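Local coordinates for protein novel immune-type receptor 11 (Ictalurus punctatus, PDB 2QTE) that probably serves as a cell-surface immune receptor of channel catfish, belonging to a family of bony fish receptors one of whose members mediates allogeneic recognition, at residues Thr18-Met23 and Lys75-Ile80; Leu32-Gln37 and Tyr91-Val96. The protein carries 1 engineered substitution. One frame throughout, in Å; residues are numbered along the deposited sequence.

Contact 1: residues Thr18-Met23 and Lys75-Ile80; sequences TMECSM and KFDLNI
Met19 and Leu78 form an antiparallel hydrogen-bonded pair, and their two backbone bonds fix the register of Thr18-Met23 against Lys75-Ile80. Met19 N gives to Leu78 O at 2.8 Å, and Leu78 N returns an equally short bond to Met19 O. Two residues further on, Phe76 N reaches Cys21 O at 2.9 Å, but the reciprocal bond is replaced: Cys21 N turns to a side chain, Asp77 OD1, at 3.1 Å. The angle at that hydrogen is 166°, and the donor stands above the carboxylate plane. With CG beside its own backbone N (chi1 -52°), Asp77 leans across the gap, so that this carboxylate substitutes for a main-chain acceptor just where the regular pairing of the 17-19 strand has ended.

A second polar side-chain bond lies at the non-hydrogen-bonded pair Thr18-Asn79. These side chains run side by side, and Thr18 OG1 gives its proton to Asn79 OD1 at 2.8 Å, while Asn79 ND2 is taken up by Ser68 of strand 67-71.

Apolar contacts fall on the inner face. The bend at chi3 of Met19 (-88°) brings CE against both Leu78 CD2 and Ile80 CD1, the latter 3.6 Å from CE. At the opposite end of the pairing, Met23 CE touches Phe76 CB at 3.8 Å, and Met23 SD lies 5.4 Å obliquely from the ring centroid, a Met-aromatic contact. Cys21 SG, near the plane of the Phe76 ring at its edge, is joined to Cys93 of the other sheet. This antiparallel B-E strand pairing, with the first disulfide cysteine turned inward, is characteristic of one sheet of the immunoglobulin V-type beta-sandwich.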
loop_
_atom_site.group_PDB
_atom_site.type_symbol
_atom_site.label_atom_id
_atom_site.label_comp_id
_atom_site.label_asym_id
_atom_site.label_seq_id
_atom_site.Cartn_x
_atom_site.Cartn_y
_atom_site.Cartn_z
ATOM N N THR A 18 10.635 13.529 10.965
ATOM C CA THR A 18 9.309 13.037 11.412
ATOM C C THR A 18 8.302 13.031 10.272
ATOM O O THR A 18 8.131 14.040 9.611
ATOM C CB THR A 18 8.820 13.911 12.536
ATOM O OG1 THR A 18 9.744 13.773 13.633
ATOM C CG2 THR A 18 7.392 13.529 12.962
ATOM N N MET A 19 7.688 11.881 9.999
ATOM C CA MET A 19 6.606 11.813 9.009
ATOM C C MET A 19 5.294 11.665 9.771
ATOM O O MET A 19 5.167 10.843 10.651
ATOM C CB MET A 19 6.822 10.662 8.033
ATOM C CG MET A 19 8.154 10.705 7.413
ATOM S SD MET A 19 8.619 9.342 6.348
ATOM C CE MET A 19 9.343 8.156 7.509
ATOM N N GLU A 20 4.320 12.469 9.405
ATOM C CA GLU A 20 3.136 12.688 10.189
ATOM C C GLU A 20 1.929 11.867 9.724
ATOM O O GLU A 20 1.784 11.596 8.545
ATOM C CB GLU A 20 2.789 14.163 10.089
ATOM C CG GLU A 20 3.632 15.085 10.968
ATOM C CD GLU A 20 4.757 15.766 10.221
ATOM O OE1 GLU A 20 5.716 16.245 10.890
ATOM O OE2 GLU A 20 4.690 15.827 8.967
ATOM N N CYS A 21 1.092 11.452 10.663
ATOM C CA CYS A 21 -0.193 10.858 10.360
ATOM C C CYS A 21 -1.124 11.283 11.491
ATOM O O CYS A 21 -0.790 11.090 12.650
ATOM C CB CYS A 21 -0.087 9.347 10.332
ATOM S SG CYS A 21 -1.645 8.444 10.047
ATOM N N SER A 22 -2.277 11.869 11.173
ATOM C CA SER A 22 -3.205 12.298 12.232
ATOM C C SER A 22 -4.048 11.142 12.767
ATOM O O SER A 22 -4.307 10.150 12.075
ATOM C CB SER A 22 -4.051 13.504 11.797
ATOM O OG SER A 22 -4.974 13.901 12.815
ATOM N N MET A 23 -4.463 11.281 14.018
ATOM C CA MET A 23 -5.186 10.258 14.750
ATOM C C MET A 23 -6.668 10.648 14.834
ATOM O O MET A 23 -7.545 9.788 14.989
ATOM C CB MET A 23 -4.582 10.147 16.166
ATOM C CG MET A 23 -4.947 8.928 16.953
ATOM S SD MET A 23 -4.081 7.507 16.322
ATOM C CE MET A 23 -2.732 7.315 17.486
ATOM N N LYS A 75 -1.793 12.190 17.386
ATOM C CA LYS A 75 -0.636 11.918 16.530
ATOM C C LYS A 75 -0.318 10.456 16.395
ATOM O O LYS A 75 -0.430 9.692 17.348
ATOM C CB LYS A 75 0.611 12.610 17.096
ATOM C CG LYS A 75 0.562 14.117 17.077
ATOM C CD LYS A 75 1.832 14.712 17.645
ATOM C CE LYS A 75 1.728 16.212 17.698
ATOM N NZ LYS A 75 3.070 16.863 17.665
ATOM N N PHE A 76 0.115 10.057 15.212
ATOM C CA PHE A 76 0.661 8.742 15.061
ATOM C C PHE A 76 1.869 8.943 14.157
ATOM O O PHE A 76 1.905 8.457 13.011
ATOM C CB PHE A 76 -0.416 7.848 14.465
ATOM C CG PHE A 76 -0.052 6.396 14.392
ATOM C CD1 PHE A 76 0.166 5.652 15.550
ATOM C CD2 PHE A 76 0.036 5.750 13.162
ATOM C CE1 PHE A 76 0.501 4.321 15.491
ATOM C CE2 PHE A 76 0.378 4.402 13.109
ATOM C CZ PHE A 76 0.605 3.684 14.261
ATOM N N ASP A 77 2.832 9.715 14.645
ATOM C CA ASP A 77 3.931 10.180 13.762
ATOM C C ASP A 77 5.171 9.313 13.891
ATOM O O ASP A 77 5.547 8.942 14.980
ATOM C CB ASP A 77 4.306 11.615 14.057
ATOM C CG ASP A 77 3.104 12.563 14.050
ATOM O OD1 ASP A 77 2.044 12.217 13.466
ATOM O OD2 ASP A 77 3.253 13.672 14.587
ATOM N N LEU A 78 5.834 9.065 12.763
ATOM C CA LEU A 78 6.992 8.205 12.721
ATOM C C LEU A 78 8.272 9.093 12.726
ATOM O O LEU A 78 8.362 10.002 11.933
ATOM C CB LEU A 78 6.865 7.375 11.435
ATOM C CG LEU A 78 7.873 6.287 11.067
ATOM C CD1 LEU A 78 7.967 5.228 12.141
ATOM C CD2 LEU A 78 7.429 5.693 9.722
ATOM N N ASN A 79 9.232 8.856 13.621
ATOM C CA ASN A 79 10.479 9.627 13.634
ATOM C C ASN A 79 11.668 8.734 13.254
ATOM O O ASN A 79 11.638 7.531 13.485
ATOM C CB ASN A 79 10.769 10.149 15.013
ATOM C CG ASN A 79 9.546 10.702 15.698
ATOM O OD1 ASN A 79 8.955 11.640 15.184
ATOM N ND2 ASN A 79 9.167 10.140 16.846
ATOM N N ILE A 80 12.686 9.334 12.650
ATOM C CA ILE A 80 14.000 8.695 12.474
ATOM C C ILE A 80 15.051 9.640 13.054
ATOM O O ILE A 80 15.028 10.832 12.737
ATOM C CB ILE A 80 14.387 8.452 10.995
ATOM C CG1 ILE A 80 13.298 7.705 10.205
ATOM C CG2 ILE A 80 15.605 7.578 10.937
ATOM C CD1 ILE A 80 12.066 8.534 9.881
#

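Contact 2: residues Leu32-Gln37 and Tyr91-Val96; sequences LAWYRQ and YFCGEV
Trp34 and Cys93 face each other as a non-hydrogen-bonded pair, their CA atoms 4.4 Å apart. From CB, which is 4.2 Å from Phe92 O, the indole turns one face to Cys93; chi1 of -87° sets CG beside the backbone N. CD2, CE2, CZ2 and CH2 each lie 4.0 Å from Cys93 CB, which sits 3.8 Å from the six-membered ring centroid, only 2° off the normal: a CH-pi contact. Cys93 SG lies over the five-membered ring. CE3 approaches Phe92 C obliquely, and CZ3 comes to 3.4 Å from Tyr91 O, near the ring plane. NE1 finds its acceptor in Phe76 O of the opposite sheet. An alanine at Trp34 would probably leave one side of the disulfide without its aromatic cover and Phe76 O without this donor.

Flanking bonds keep the register: Tyr35 N to Phe92 O measures 2.7 Å, Gly94 N to Ala33 O 3.0 Å at 175°. On the same face as Trp34, Arg36 CG makes an off-centre CH-pi contact with the Tyr91 ring. A strand-C tryptophan packed against the disulfide that joins strands B and F is the pin of the immunoglobulin fold.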
loop_
_atom_site.group_PDB
_atom_site.type_symbol
_atom_site.label_atom_id
_atom_site.label_comp_id
_atom_site.label_asym_id
_atom_site.label_seq_id
_atom_site.Cartn_x
_atom_site.Cartn_y
_atom_site.Cartn_z
ATOM N N LEU A 32 -4.594 0.480 12.931
ATOM C CA LEU A 32 -3.838 1.564 12.352
ATOM C C LEU A 32 -2.331 1.259 12.360
ATOM O O LEU A 32 -1.808 0.687 13.336
ATOM C CB LEU A 32 -4.155 2.835 13.095
ATOM C CG LEU A 32 -3.432 4.091 12.710
ATOM C CD1 LEU A 32 -3.918 4.647 11.376
ATOM C CD2 LEU A 32 -3.641 5.085 13.823
ATOM N N ALA A 33 -1.665 1.590 11.249
ATOM C CA ALA A 33 -0.305 1.149 11.032
ATOM C C ALA A 33 0.342 1.961 9.944
ATOM O O ALA A 33 -0.345 2.540 9.097
ATOM C CB ALA A 33 -0.302 -0.351 10.620
ATOM N N TRP A 34 1.675 1.961 9.916
ATOM C CA TRP A 34 2.399 2.598 8.862
ATOM C C TRP A 34 2.919 1.475 7.996
ATOM O O TRP A 34 3.327 0.432 8.507
ATOM C CB TRP A 34 3.616 3.358 9.430
ATOM C CG TRP A 34 3.365 4.763 9.885
ATOM C CD1 TRP A 34 3.143 5.186 11.152
ATOM C CD2 TRP A 34 3.349 5.942 9.053
ATOM N NE1 TRP A 34 2.964 6.565 11.169
ATOM C CE2 TRP A 34 3.081 7.041 9.891
ATOM C CE3 TRP A 34 3.520 6.164 7.688
ATOM C CZ2 TRP A 34 3.024 8.336 9.414
ATOM C CZ3 TRP A 34 3.437 7.452 7.201
ATOM C CH2 TRP A 34 3.165 8.520 8.059
ATOM N N TYR A 35 2.860 1.650 6.683
ATOM C CA TYR A 35 3.397 0.635 5.784
ATOM C C TYR A 35 4.558 1.302 5.126
ATOM O O TYR A 35 4.525 2.487 4.949
ATOM C CB TYR A 35 2.356 0.238 4.732
ATOM C CG TYR A 35 1.298 -0.599 5.349
ATOM C CD1 TYR A 35 0.393 -0.043 6.270
ATOM C CD2 TYR A 35 1.222 -1.945 5.083
ATOM C CE1 TYR A 35 -0.561 -0.826 6.876
ATOM C CE2 TYR A 35 0.282 -2.743 5.703
ATOM C CZ TYR A 35 -0.598 -2.158 6.592
ATOM O OH TYR A 35 -1.516 -2.943 7.187
ATOM N N ARG A 36 5.545 0.522 4.700
ATOM C CA ARG A 36 6.729 1.081 4.097
ATOM C C ARG A 36 6.962 0.380 2.757
ATOM O O ARG A 36 6.863 -0.865 2.689
ATOM C CB ARG A 36 7.905 0.823 5.039
ATOM C CG ARG A 36 9.261 1.249 4.538
ATOM C CD ARG A 36 10.350 0.816 5.579
ATOM N NE ARG A 36 11.688 1.183 5.090
ATOM C CZ ARG A 36 12.792 1.152 5.839
ATOM N NH1 ARG A 36 12.722 0.743 7.088
ATOM N NH2 ARG A 36 13.983 1.504 5.318
ATOM N N GLN A 37 7.280 1.157 1.702
ATOM C CA GLN A 37 7.601 0.562 0.419
ATOM C C GLN A 37 8.953 1.086 0.003
ATOM O O GLN A 37 9.078 2.277 -0.262
ATOM C CB GLN A 37 6.595 0.995 -0.662
ATOM C CG GLN A 37 6.787 0.233 -1.988
ATOM C CD GLN A 37 6.215 0.948 -3.172
ATOM O OE1 GLN A 37 5.651 2.026 -3.024
ATOM N NE2 GLN A 37 6.377 0.360 -4.366
ATOM N N TYR A 91 6.127 5.882 2.692
ATOM C CA TYR A 91 5.561 5.437 3.926
ATOM C C TYR A 91 4.125 5.926 3.924
ATOM O O TYR A 91 3.869 7.138 3.793
ATOM C CB TYR A 91 6.304 6.041 5.144
ATOM C CG TYR A 91 7.772 5.613 5.267
ATOM C CD1 TYR A 91 8.765 6.154 4.420
ATOM C CD2 TYR A 91 8.167 4.702 6.247
ATOM C CE1 TYR A 91 10.139 5.745 4.536
ATOM C CE2 TYR A 91 9.541 4.326 6.399
ATOM C CZ TYR A 91 10.498 4.846 5.548
ATOM O OH TYR A 91 11.828 4.450 5.715
ATOM N N PHE A 92 3.222 4.979 4.099
ATOM C CA PHE A 92 1.788 5.227 4.001
ATOM C C PHE A 92 1.172 4.896 5.358
ATOM O O PHE A 92 1.449 3.848 5.923
ATOM C CB PHE A 92 1.144 4.276 2.964
ATOM C CG PHE A 92 1.875 4.169 1.661
ATOM C CD1 PHE A 92 2.070 5.308 0.851
ATOM C CD2 PHE A 92 2.379 2.939 1.238
ATOM C CE1 PHE A 92 2.721 5.234 -0.364
ATOM C CE2 PHE A 92 3.114 2.833 -0.008
ATOM C CZ PHE A 92 3.257 3.975 -0.823
ATOM N N CYS A 93 0.317 5.774 5.862
ATOM C CA CYS A 93 -0.386 5.545 7.092
ATOM C C CYS A 93 -1.789 5.136 6.717
ATOM O O CYS A 93 -2.441 5.802 5.963
ATOM C CB CYS A 93 -0.408 6.821 7.923
ATOM S SG CYS A 93 -1.017 6.592 9.562
ATOM N N GLY A 94 -2.241 4.024 7.235
ATOM C CA GLY A 94 -3.549 3.529 6.912
ATOM C C GLY A 94 -4.219 2.745 7.997
ATOM O O GLY A 94 -3.593 2.243 8.945
ATOM N N GLU A 95 -5.515 2.596 7.829
ATOM C CA GLU A 95 -6.325 1.872 8.782
ATOM C C GLU A 95 -7.098 0.747 8.089
ATOM O O GLU A 95 -7.759 1.008 7.098
ATOM C CB GLU A 95 -7.285 2.889 9.406
ATOM C CG GLU A 95 -7.948 2.376 10.623
ATOM C CD GLU A 95 -9.079 3.251 11.109
ATOM O OE1 GLU A 95 -9.042 4.482 10.915
ATOM O OE2 GLU A 95 -10.001 2.665 11.695
ATOM N N VAL A 96 -6.983 -0.503 8.569
ATOM C CA VAL A 96 -7.787 -1.632 8.042
ATOM C C VAL A 96 -9.239 -1.453 8.497
ATOM O O VAL A 96 -9.499 -1.269 9.681
ATOM C CB VAL A 96 -7.249 -3.034 8.443
ATOM C CG1 VAL A 96 -8.315 -4.155 8.267
ATOM C CG2 VAL A 96 -5.987 -3.373 7.674
#

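From the N terminus the chain runs through 18-23, then 32-37, before 75-80 returns to close contact 1 and 91-96 to close contact 2. The segments alternate, so the two loops, of 51 and 53 intervening residues, cross rather than nest. Contact 1 joins strands of the three-stranded sheet, contact 2 two central strands of the six-stranded one, and their centres are 11 Å apart. What unites them passes through the core: the Cys21 SG-Cys93 SG disulfide (2.0 Å), one cysteine from each contact, and the indole of contact 2, which bonds to the backbone of contact 1. Together they tie the two sheets of the V-type sandwich face to face.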